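Local coordinates for UPF0749 protein MT1873 (Mycobacterium tuberculosis, PDB 3GMG) that is of unknown function but belongs to the DUF881 (UPF0749) family and is probably membrane-associated, the modelled part being its C-terminal domain, at residues V31-P36 with L107-P112; I40-P45 with P102-L107; A66-I71 with V144-L149; S77-V82 with A148-K153. All blocks are in the same frame, centred on the assembly; numbering follows the deposited sequence.

Contact 1 (V31-P36 with L107-P112); sequences VGATGP and LAIGDP
Two beta sheets of the DUF881 fold meet here: strand 33-35, paired with 143-146 in a two-stranded sheet, crosses residues 107-109, the end of strand 104-109 in the five-stranded antiparallel sheet, at 73°, with 7.5 Å between the axes of the two short segments. The tight part centres on Ile109. With CG1 anti to the carbonyl carbon (chi1 -69°), the side chain reaches across to the backbone of strand 33-35, where CD1 of Ile109 lies 3.5 Å from the O of Ala33 and touches the methyl of Ala33 and the CA of Thr34. Its other branch, CG2, faces the CA of Gly35 and the carbonyl of Pro36. Ala68 and Val146 add to the packing, as does Tyr157 of the second subunit.

Towards Pro112 the contact is looser: the proline rings meet only at their borders, CB of Pro36 against CG of Pro112 at 3.9 Å, and both residues stay partly exposed. Thr34 turns its side chain away, its OG1 bonded to Asp145. At the corner the contact tightens again: the N of Gly110 donates to the O of Pro36 at 2.9 Å, from 27° out of the carbonyl plane, and the CA of Ile109 adds a C-H...O contact to the same oxygen.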
# COMPACT_ATOMS: atom_id res chain seq x y z
N VAL A 31 -12.62 -10.93 -3.38
CA VAL A 31 -14.06 -11.10 -3.59
C VAL A 31 -14.75 -9.76 -3.38
O VAL A 31 -14.18 -8.81 -2.82
CB VAL A 31 -14.65 -12.12 -2.61
CG1 VAL A 31 -13.96 -13.49 -2.80
CG2 VAL A 31 -14.52 -11.64 -1.17
N GLY A 32 -15.99 -9.70 -3.85
CA GLY A 32 -16.83 -8.54 -3.65
C GLY A 32 -17.23 -8.33 -2.21
O GLY A 32 -17.09 -9.22 -1.36
N ALA A 33 -17.74 -7.14 -1.93
CA ALA A 33 -18.22 -6.77 -0.61
C ALA A 33 -19.46 -5.90 -0.73
O ALA A 33 -19.68 -5.25 -1.75
CB ALA A 33 -17.15 -6.02 0.13
N THR A 34 -20.25 -5.93 0.32
CA THR A 34 -21.42 -5.09 0.43
C THR A 34 -21.55 -4.56 1.86
O THR A 34 -21.08 -5.18 2.83
CB THR A 34 -22.68 -5.87 -0.00
OG1 THR A 34 -23.80 -5.00 -0.02
CG2 THR A 34 -22.96 -7.04 0.93
N GLY A 35 -22.14 -3.39 2.00
CA GLY A 35 -22.41 -2.79 3.29
C GLY A 35 -22.81 -1.35 3.12
O GLY A 35 -22.91 -0.86 1.98
N PRO A 36 -23.05 -0.63 4.21
CA PRO A 36 -23.35 0.78 4.09
C PRO A 36 -22.16 1.54 3.53
O PRO A 36 -21.04 1.05 3.61
CB PRO A 36 -23.62 1.22 5.54
CG PRO A 36 -22.94 0.22 6.35
CD PRO A 36 -22.95 -1.06 5.62
N LEU A 107 -17.28 4.21 -5.26
CA LEU A 107 -18.10 3.50 -4.27
C LEU A 107 -17.21 3.15 -3.10
O LEU A 107 -16.10 2.68 -3.29
CB LEU A 107 -18.67 2.22 -4.86
CG LEU A 107 -19.45 2.35 -6.16
CD1 LEU A 107 -19.74 0.99 -6.75
CD2 LEU A 107 -20.77 3.05 -5.88
N ALA A 108 -17.67 3.41 -1.90
CA ALA A 108 -16.89 3.09 -0.69
C ALA A 108 -17.82 2.56 0.39
O ALA A 108 -18.88 3.11 0.63
CB ALA A 108 -16.17 4.27 -0.18
N ILE A 109 -17.39 1.48 1.02
CA ILE A 109 -18.12 0.85 2.12
C ILE A 109 -17.51 1.27 3.43
O ILE A 109 -16.29 1.16 3.61
CB ILE A 109 -18.13 -0.67 1.98
CG1 ILE A 109 -18.99 -1.11 0.78
CG2 ILE A 109 -18.68 -1.34 3.26
CD1 ILE A 109 -18.81 -2.55 0.35
N GLY A 110 -18.33 1.79 4.32
CA GLY A 110 -17.89 2.32 5.63
C GLY A 110 -19.03 3.05 6.30
O GLY A 110 -20.16 2.99 5.82
N ASP A 111 -18.76 3.77 7.39
CA ASP A 111 -19.80 4.57 8.04
C ASP A 111 -20.18 5.75 7.14
O ASP A 111 -19.36 6.65 6.92
CB ASP A 111 -19.36 5.07 9.42
CG ASP A 111 -20.43 5.87 10.09
OD1 ASP A 111 -21.51 5.28 10.33
OD2 ASP A 111 -20.23 7.08 10.33
N PRO A 112 -21.42 5.77 6.62
CA PRO A 112 -21.73 6.81 5.62
C PRO A 112 -21.54 8.27 6.08
O PRO A 112 -20.97 9.07 5.34
CB PRO A 112 -23.19 6.48 5.21
CG PRO A 112 -23.35 5.09 5.51
CD PRO A 112 -22.55 4.84 6.76

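Contact 2 (I40-P45 with P102-L107)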
# COMPACT_ATOMS: atom_id res chain seq x y z
N ILE A 40 -19.87 8.47 -4.65
CA ILE A 40 -19.34 9.78 -4.96
C ILE A 40 -19.32 9.91 -6.47
O ILE A 40 -18.72 9.09 -7.15
CB ILE A 40 -17.90 9.93 -4.44
CG1 ILE A 40 -17.86 9.65 -2.94
CG2 ILE A 40 -17.34 11.32 -4.79
CD1 ILE A 40 -16.52 9.26 -2.42
N THR A 41 -20.00 10.93 -6.98
CA THR A 41 -19.95 11.25 -8.41
C THR A 41 -19.08 12.48 -8.62
O THR A 41 -19.22 13.47 -7.91
CB THR A 41 -21.33 11.52 -8.94
OG1 THR A 41 -22.17 10.40 -8.67
CG2 THR A 41 -21.27 11.79 -10.44
N ILE A 42 -18.16 12.40 -9.58
CA ILE A 42 -17.33 13.54 -9.96
C ILE A 42 -17.59 13.87 -11.43
O ILE A 42 -17.29 13.05 -12.31
CB ILE A 42 -15.82 13.26 -9.76
CG1 ILE A 42 -15.53 13.03 -8.28
CG2 ILE A 42 -15.01 14.46 -10.26
CD1 ILE A 42 -14.10 12.68 -7.95
N ASP A 43 -18.20 15.02 -11.66
CA ASP A 43 -18.36 15.55 -13.01
C ASP A 43 -17.20 16.50 -13.26
O ASP A 43 -16.92 17.38 -12.43
CB ASP A 43 -19.70 16.26 -13.16
CG ASP A 43 -20.06 16.50 -14.63
OD1 ASP A 43 -20.18 15.52 -15.40
OD2 ASP A 43 -20.25 17.66 -14.99
N ASP A 44 -16.54 16.32 -14.40
CA ASP A 44 -15.32 17.05 -14.73
C ASP A 44 -15.41 17.55 -16.17
O ASP A 44 -14.76 16.99 -17.07
CB ASP A 44 -14.11 16.15 -14.56
CG ASP A 44 -12.79 16.87 -14.76
OD1 ASP A 44 -12.76 18.12 -14.69
OD2 ASP A 44 -11.78 16.18 -14.97
N PRO A 45 -16.21 18.60 -16.39
CA PRO A 45 -16.46 19.07 -17.76
C PRO A 45 -15.30 19.76 -18.48
O PRO A 45 -15.36 19.92 -19.71
CB PRO A 45 -17.63 20.03 -17.57
CG PRO A 45 -17.43 20.56 -16.21
CD PRO A 45 -16.99 19.37 -15.41
N PRO A 102 -13.96 10.95 -17.37
CA PRO A 102 -15.10 11.41 -16.57
C PRO A 102 -16.43 11.36 -17.32
O PRO A 102 -16.44 11.36 -18.57
CB PRO A 102 -14.72 12.84 -16.19
CG PRO A 102 -13.78 13.26 -17.29
CD PRO A 102 -13.04 12.04 -17.72
N PRO A 103 -17.55 11.33 -16.59
CA PRO A 103 -17.62 11.42 -15.12
C PRO A 103 -17.20 10.13 -14.43
O PRO A 103 -17.25 9.06 -15.02
CB PRO A 103 -19.10 11.73 -14.85
CG PRO A 103 -19.83 11.17 -16.03
CD PRO A 103 -18.90 11.32 -17.20
N TYR A 104 -16.75 10.28 -13.18
CA TYR A 104 -16.31 9.15 -12.38
C TYR A 104 -17.32 8.87 -11.27
O TYR A 104 -17.99 9.78 -10.79
CB TYR A 104 -14.95 9.44 -11.73
CG TYR A 104 -13.87 9.96 -12.68
CD1 TYR A 104 -13.40 11.27 -12.58
CD2 TYR A 104 -13.30 9.14 -13.63
CE1 TYR A 104 -12.42 11.74 -13.44
CE2 TYR A 104 -12.32 9.60 -14.48
CZ TYR A 104 -11.90 10.89 -14.40
OH TYR A 104 -10.90 11.32 -15.26
N SER A 105 -17.37 7.61 -10.84
CA SER A 105 -18.19 7.20 -9.69
C SER A 105 -17.29 6.42 -8.76
O SER A 105 -16.62 5.49 -9.19
CB SER A 105 -19.37 6.32 -10.15
OG SER A 105 -20.36 6.16 -9.14
N ILE A 106 -17.25 6.81 -7.49
CA ILE A 106 -16.44 6.09 -6.51
C ILE A 106 -17.38 5.52 -5.47
O ILE A 106 -18.17 6.25 -4.89
CB ILE A 106 -15.37 6.98 -5.84
CG1 ILE A 106 -14.46 7.62 -6.91
CG2 ILE A 106 -14.56 6.17 -4.84
CD1 ILE A 106 -14.89 9.02 -7.34
N LEU A 107 -17.28 4.21 -5.26
CA LEU A 107 -18.10 3.50 -4.27
C LEU A 107 -17.21 3.15 -3.10
O LEU A 107 -16.10 2.68 -3.29
CB LEU A 107 -18.67 2.22 -4.86
CG LEU A 107 -19.45 2.35 -6.16
CD1 LEU A 107 -19.74 0.99 -6.75
CD2 LEU A 107 -20.77 3.05 -5.88
O HOH W 1 -22.18 8.08 -9.93
O HOH W 2 -10.21 13.89 -15.18
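Strands 40-43 and 104-107 are antiparallel neighbours in the five-stranded sheet, and four nearly straight backbone bonds satisfy the peptide groups that face each other. Ile40 and Ile106 form one hydrogen-bonded pair: the N of Ile40 gives to the O of Ile106 at 2.8 Å, and the N of Ile106 returns a bond of 2.7 Å to the O of Ile40. Ile42 and Tyr104 form the next, with the N of Ile42 donating to the O of Tyr104 at 2.9 Å and the N of Tyr104 to the O of Ile42 at 3.0 Å. All four donors lie in the plane of the carbonyl they approach. Between these pairs, non-hydrogen-bonded Thr41 and Ser105 share a water, 2.6 Å from the OG1 of Thr41 and 2.8 Å from the OG of Ser105.

Beyond the strand, the OD2 of Asp44 accepts from a second water, which in turn accepts from the OH of Tyr104 at 2.7 Å. The carboxylate is gripped further by the backbone N atoms of Gly48 and Val49. A cis peptide joins Pro102 to Pro103, and the CA of Pro102 lies 3.8 Å over the centre of the Tyr104 ring, while the CB of Ile42 meets the ring edge. The CD1 tips of Ile42 and Ile106 touch as these side chains cross obliquely.

The face bearing Ile40, Ile42, Tyr104 and Ile106 packs against helix 51-63, through Met54, Val57 and Leu61, while strands 135-141 and 68-72 continue the sheet beyond 40-43 and 104-107, respectively.

Contact 3 (A66-I71 with V144-L149); sequences AEAIQI and VDVTAL
This is a buried contact between sheets, in which a glutamine of strand 68-72, inside the five-stranded sheet, holds the chain as it leaves strand 143-146 of the two-stranded one. Residues 68-71 and 144-146 cross at 78°. Gln70 sends CG anti to its backbone N (chi1 -179°), which carries the amide across to the turn at Thr147. There OE1 takes two backbone donors: the N of Ala148 at 2.9 Å along a straight bond (168°), from well above the amide plane, and the N of Thr147, also at 2.9 Å but bent and weak. The methyl of Ala148 rests 3.5 Å from the CD of Gln70.

Val146 packs beside this polar grip, its CG1 4.0 Å from the CB of Gln70 and its CG2 4.1 Å from the CB of Ala68. NE2 of Gln70 donates to the OD1 of Asn72 and, weakly, to a water that binds the O of Asp145 and the OG1 of Thr147.

With both ends of the amide engaged, its orientation is probably well defined, and the buried oxygen supplies an acceptor for the N-H of Ala148, and weakly for that of Thr147, where strand pairing has ended.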
# COMPACT_ATOMS: atom_id res chain seq x y z
N ALA A 66 -12.94 3.60 5.23
CA ALA A 66 -13.42 2.78 4.14
C ALA A 66 -12.80 1.40 4.12
O ALA A 66 -11.57 1.27 4.21
CB ALA A 66 -13.19 3.47 2.78
N GLU A 67 -13.63 0.39 3.99
CA GLU A 67 -13.20 -1.02 3.99
C GLU A 67 -13.15 -1.67 2.61
O GLU A 67 -12.61 -2.77 2.44
CB GLU A 67 -14.10 -1.82 4.95
CG GLU A 67 -13.98 -1.28 6.37
CD GLU A 67 -14.87 -1.98 7.39
OE1 GLU A 67 -15.75 -2.75 6.97
OE2 GLU A 67 -14.65 -1.77 8.61
N ALA A 68 -13.75 -1.00 1.61
CA ALA A 68 -13.67 -1.42 0.24
C ALA A 68 -13.94 -0.18 -0.58
O ALA A 68 -14.77 0.64 -0.20
CB ALA A 68 -14.71 -2.53 -0.07
N ILE A 69 -13.22 -0.03 -1.69
CA ILE A 69 -13.36 1.11 -2.59
C ILE A 69 -13.29 0.62 -4.03
O ILE A 69 -12.44 -0.21 -4.37
CB ILE A 69 -12.27 2.19 -2.36
CG1 ILE A 69 -12.29 2.68 -0.91
CG2 ILE A 69 -12.44 3.40 -3.30
CD1 ILE A 69 -11.11 3.61 -0.57
N GLN A 70 -14.20 1.13 -4.86
CA GLN A 70 -14.20 0.85 -6.29
C GLN A 70 -14.31 2.15 -7.05
O GLN A 70 -15.10 3.02 -6.69
CB GLN A 70 -15.39 -0.04 -6.61
CG GLN A 70 -15.53 -0.46 -8.05
CD GLN A 70 -16.60 -1.51 -8.23
OE1 GLN A 70 -16.67 -2.50 -7.49
NE2 GLN A 70 -17.41 -1.33 -9.26
N ILE A 71 -13.52 2.31 -8.11
CA ILE A 71 -13.60 3.50 -8.97
C ILE A 71 -14.17 3.07 -10.32
O ILE A 71 -13.62 2.17 -10.94
CB ILE A 71 -12.23 4.14 -9.15
CG1 ILE A 71 -11.68 4.56 -7.78
CG2 ILE A 71 -12.32 5.36 -10.09
CD1 ILE A 71 -10.24 5.02 -7.81
N VAL A 144 -24.18 -0.32 -0.39
CA VAL A 144 -23.33 -0.10 -1.55
C VAL A 144 -22.67 -1.43 -1.88
O VAL A 144 -22.25 -2.15 -0.96
CB VAL A 144 -22.25 0.94 -1.18
CG1 VAL A 144 -21.16 1.03 -2.27
CG2 VAL A 144 -22.88 2.30 -0.91
N ASP A 145 -22.59 -1.79 -3.16
CA ASP A 145 -21.95 -3.03 -3.58
C ASP A 145 -20.65 -2.76 -4.32
O ASP A 145 -20.63 -1.99 -5.28
CB ASP A 145 -22.86 -3.86 -4.50
CG ASP A 145 -24.10 -4.42 -3.79
OD1 ASP A 145 -24.29 -4.24 -2.58
OD2 ASP A 145 -24.91 -5.05 -4.51
N VAL A 146 -19.57 -3.38 -3.85
CA VAL A 146 -18.26 -3.30 -4.47
C VAL A 146 -17.98 -4.66 -5.06
O VAL A 146 -17.65 -5.60 -4.33
CB VAL A 146 -17.17 -2.88 -3.45
CG1 VAL A 146 -15.76 -3.08 -4.04
CG2 VAL A 146 -17.39 -1.43 -3.03
N THR A 147 -18.12 -4.80 -6.36
CA THR A 147 -18.06 -6.11 -6.99
C THR A 147 -16.82 -6.33 -7.85
O THR A 147 -16.53 -7.47 -8.22
CB THR A 147 -19.33 -6.37 -7.86
OG1 THR A 147 -19.40 -5.40 -8.90
CG2 THR A 147 -20.59 -6.31 -7.02
N ALA A 148 -16.10 -5.25 -8.18
CA ALA A 148 -14.86 -5.39 -8.92
C ALA A 148 -13.84 -6.13 -8.07
O ALA A 148 -13.82 -5.96 -6.87
CB ALA A 148 -14.32 -3.99 -9.31
N LEU A 149 -12.98 -6.92 -8.72
CA LEU A 149 -11.96 -7.70 -8.05
C LEU A 149 -10.57 -7.26 -8.47
O LEU A 149 -10.36 -6.79 -9.59
CB LEU A 149 -12.14 -9.19 -8.38
CG LEU A 149 -13.53 -9.78 -8.15
CD1 LEU A 149 -13.53 -11.26 -8.54
CD2 LEU A 149 -14.02 -9.58 -6.71
O HOH W 3 -20.06 -2.73 -7.90

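Contact 4 (S77-V82 with A148-K153); sequences SVRVGV and ALRQPK
Residues 148-153 form an irregular segment that runs past strand 77-79, with Arg79 and Ala148 nearest at 5.1 Å between CA atoms, and a water joins the backbones by accepting from the N of Arg79 and donating to the O of Leu149. Two arginines carry the contact. Arg79 starts with CG anti to its backbone N and bends at chi2 (63°), so that the chain curls round the carbonyl of Ala148: CB, CG and CD all lie close to that oxygen, and NH2 of Arg79 closes the curl with a hydrogen bond of 2.8 Å to the O of Ala148. The oxygen sits in the guanidinium plane, and the donor lies nearly along the C=O axis. The same NH2 also binds the O of Val31.

Arg150 comes across at about a right angle, its CG 3.6 Å from the CG of Arg79. A bend at chi3 (83°) then lays its guanidinium against Gly81, whose CA stands 3.5 Å above the plane, towards the rim. The two guanidinium planes are 54° apart. A second water lies at the edge of the Arg150 group, accepting from NE at 2.9 Å and donating to the O of Arg79. The charge of Arg150 is met by a salt bridge from NH1 to Asp83, and Leu27 of the second subunit packs on this side chain.

The arrangement is that of an edge strand flanked by an extended tail: arginine side chains and bridging waters, rather than a beta ladder, join 148-153 to the border of the five-stranded sheet.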
# COMPACT_ATOMS: atom_id res chain seq x y z
N SER A 77 -14.35 -0.55 -14.39
CA SER A 77 -14.33 -0.56 -12.92
C SER A 77 -12.97 -1.02 -12.41
O SER A 77 -12.35 -1.91 -13.00
CB SER A 77 -15.43 -1.46 -12.36
OG SER A 77 -16.69 -1.07 -12.85
N VAL A 78 -12.51 -0.44 -11.31
CA VAL A 78 -11.26 -0.83 -10.68
C VAL A 78 -11.50 -1.00 -9.18
O VAL A 78 -12.02 -0.11 -8.53
CB VAL A 78 -10.16 0.20 -10.89
CG1 VAL A 78 -8.85 -0.28 -10.26
CG2 VAL A 78 -9.96 0.47 -12.39
N ARG A 79 -11.14 -2.16 -8.65
CA ARG A 79 -11.14 -2.41 -7.22
C ARG A 79 -9.87 -1.85 -6.64
O ARG A 79 -8.77 -2.24 -7.04
CB ARG A 79 -11.19 -3.92 -6.96
CG ARG A 79 -11.18 -4.29 -5.47
CD ARG A 79 -12.42 -3.77 -4.74
NE ARG A 79 -12.54 -4.34 -3.40
CZ ARG A 79 -13.03 -5.54 -3.11
NH1 ARG A 79 -13.03 -5.95 -1.83
NH2 ARG A 79 -13.46 -6.34 -4.07
N VAL A 80 -10.00 -0.91 -5.73
CA VAL A 80 -8.84 -0.28 -5.12
C VAL A 80 -8.19 -1.22 -4.12
O VAL A 80 -8.86 -1.94 -3.39
CB VAL A 80 -9.21 1.05 -4.42
CG1 VAL A 80 -8.02 1.65 -3.68
CG2 VAL A 80 -9.73 2.04 -5.44
N GLY A 81 -6.86 -1.22 -4.13
CA GLY A 81 -6.08 -1.91 -3.10
C GLY A 81 -4.93 -1.06 -2.63
O GLY A 81 -4.74 0.07 -3.07
N VAL A 82 -4.14 -1.64 -1.72
CA VAL A 82 -3.11 -0.88 -1.01
C VAL A 82 -2.05 -0.31 -1.96
O VAL A 82 -1.56 0.79 -1.73
CB VAL A 82 -2.46 -1.75 0.10
CG1 VAL A 82 -1.77 -2.98 -0.50
CG2 VAL A 82 -1.50 -0.91 0.93
N ALA A 148 -16.10 -5.25 -8.18
CA ALA A 148 -14.86 -5.39 -8.92
C ALA A 148 -13.84 -6.13 -8.07
O ALA A 148 -13.82 -5.96 -6.87
CB ALA A 148 -14.32 -3.99 -9.31
N LEU A 149 -12.98 -6.92 -8.72
CA LEU A 149 -11.96 -7.70 -8.05
C LEU A 149 -10.57 -7.26 -8.47
O LEU A 149 -10.36 -6.79 -9.59
CB LEU A 149 -12.14 -9.19 -8.38
CG LEU A 149 -13.53 -9.78 -8.15
CD1 LEU A 149 -13.53 -11.26 -8.54
CD2 LEU A 149 -14.02 -9.58 -6.71
N ARG A 150 -9.61 -7.42 -7.57
CA ARG A 150 -8.22 -7.14 -7.91
C ARG A 150 -7.60 -8.29 -8.67
O ARG A 150 -7.96 -9.45 -8.46
CB ARG A 150 -7.41 -6.86 -6.65
CG ARG A 150 -7.86 -5.61 -5.95
CD ARG A 150 -6.72 -5.00 -5.20
NE ARG A 150 -5.89 -4.18 -6.07
CZ ARG A 150 -4.61 -3.91 -5.86
NH1 ARG A 150 -3.96 -4.44 -4.82
NH2 ARG A 150 -3.96 -3.13 -6.73
N GLN A 151 -6.66 -7.94 -9.55
CA GLN A 151 -5.97 -8.88 -10.42
C GLN A 151 -4.48 -8.90 -10.06
O GLN A 151 -3.73 -8.03 -10.50
CB GLN A 151 -6.17 -8.47 -11.88
CG GLN A 151 -7.64 -8.41 -12.33
CD GLN A 151 -8.35 -9.75 -12.19
OE1 GLN A 151 -9.46 -9.83 -11.64
NE2 GLN A 151 -7.72 -10.81 -12.69
N PRO A 152 -4.05 -9.89 -9.27
CA PRO A 152 -2.67 -9.92 -8.77
C PRO A 152 -1.65 -10.31 -9.84
O PRO A 152 -1.98 -11.05 -10.76
CB PRO A 152 -2.72 -11.02 -7.72
CG PRO A 152 -3.70 -11.98 -8.27
CD PRO A 152 -4.76 -11.14 -8.95
N LYS A 153 -0.42 -9.79 -9.73
CA LYS A 153 0.69 -10.26 -10.56
C LYS A 153 1.18 -11.59 -9.98
O LYS A 153 1.04 -11.83 -8.79
CB LYS A 153 1.81 -9.23 -10.62
O HOH W 4 -10.29 -4.25 -10.54
O HOH W 5 -6.68 -2.96 -8.60

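From the N terminus, segment 31-36 comes first and contact 1 closes the loop that returns at 107-112. Strand 37-43 follows at once, and contact 2 pairs it with the earlier part of strand 104-109, so its loop lies wholly within that of contact 1. Segments 66-71 and 77-82 fall inside both loops but find their partners beyond them, at 144-149 and 148-153; contacts 3 and 4 therefore cross contacts 1 and 2, and share Ala148 and Leu149. Contact 2 belongs to the five-stranded sheet itself, contacts 1 and 3 join it to the two-stranded sheet, and contact 4 fastens the C-terminal tail to its edge. Backbone pairing of Gly35 with Val144 joins contacts 1 and 3.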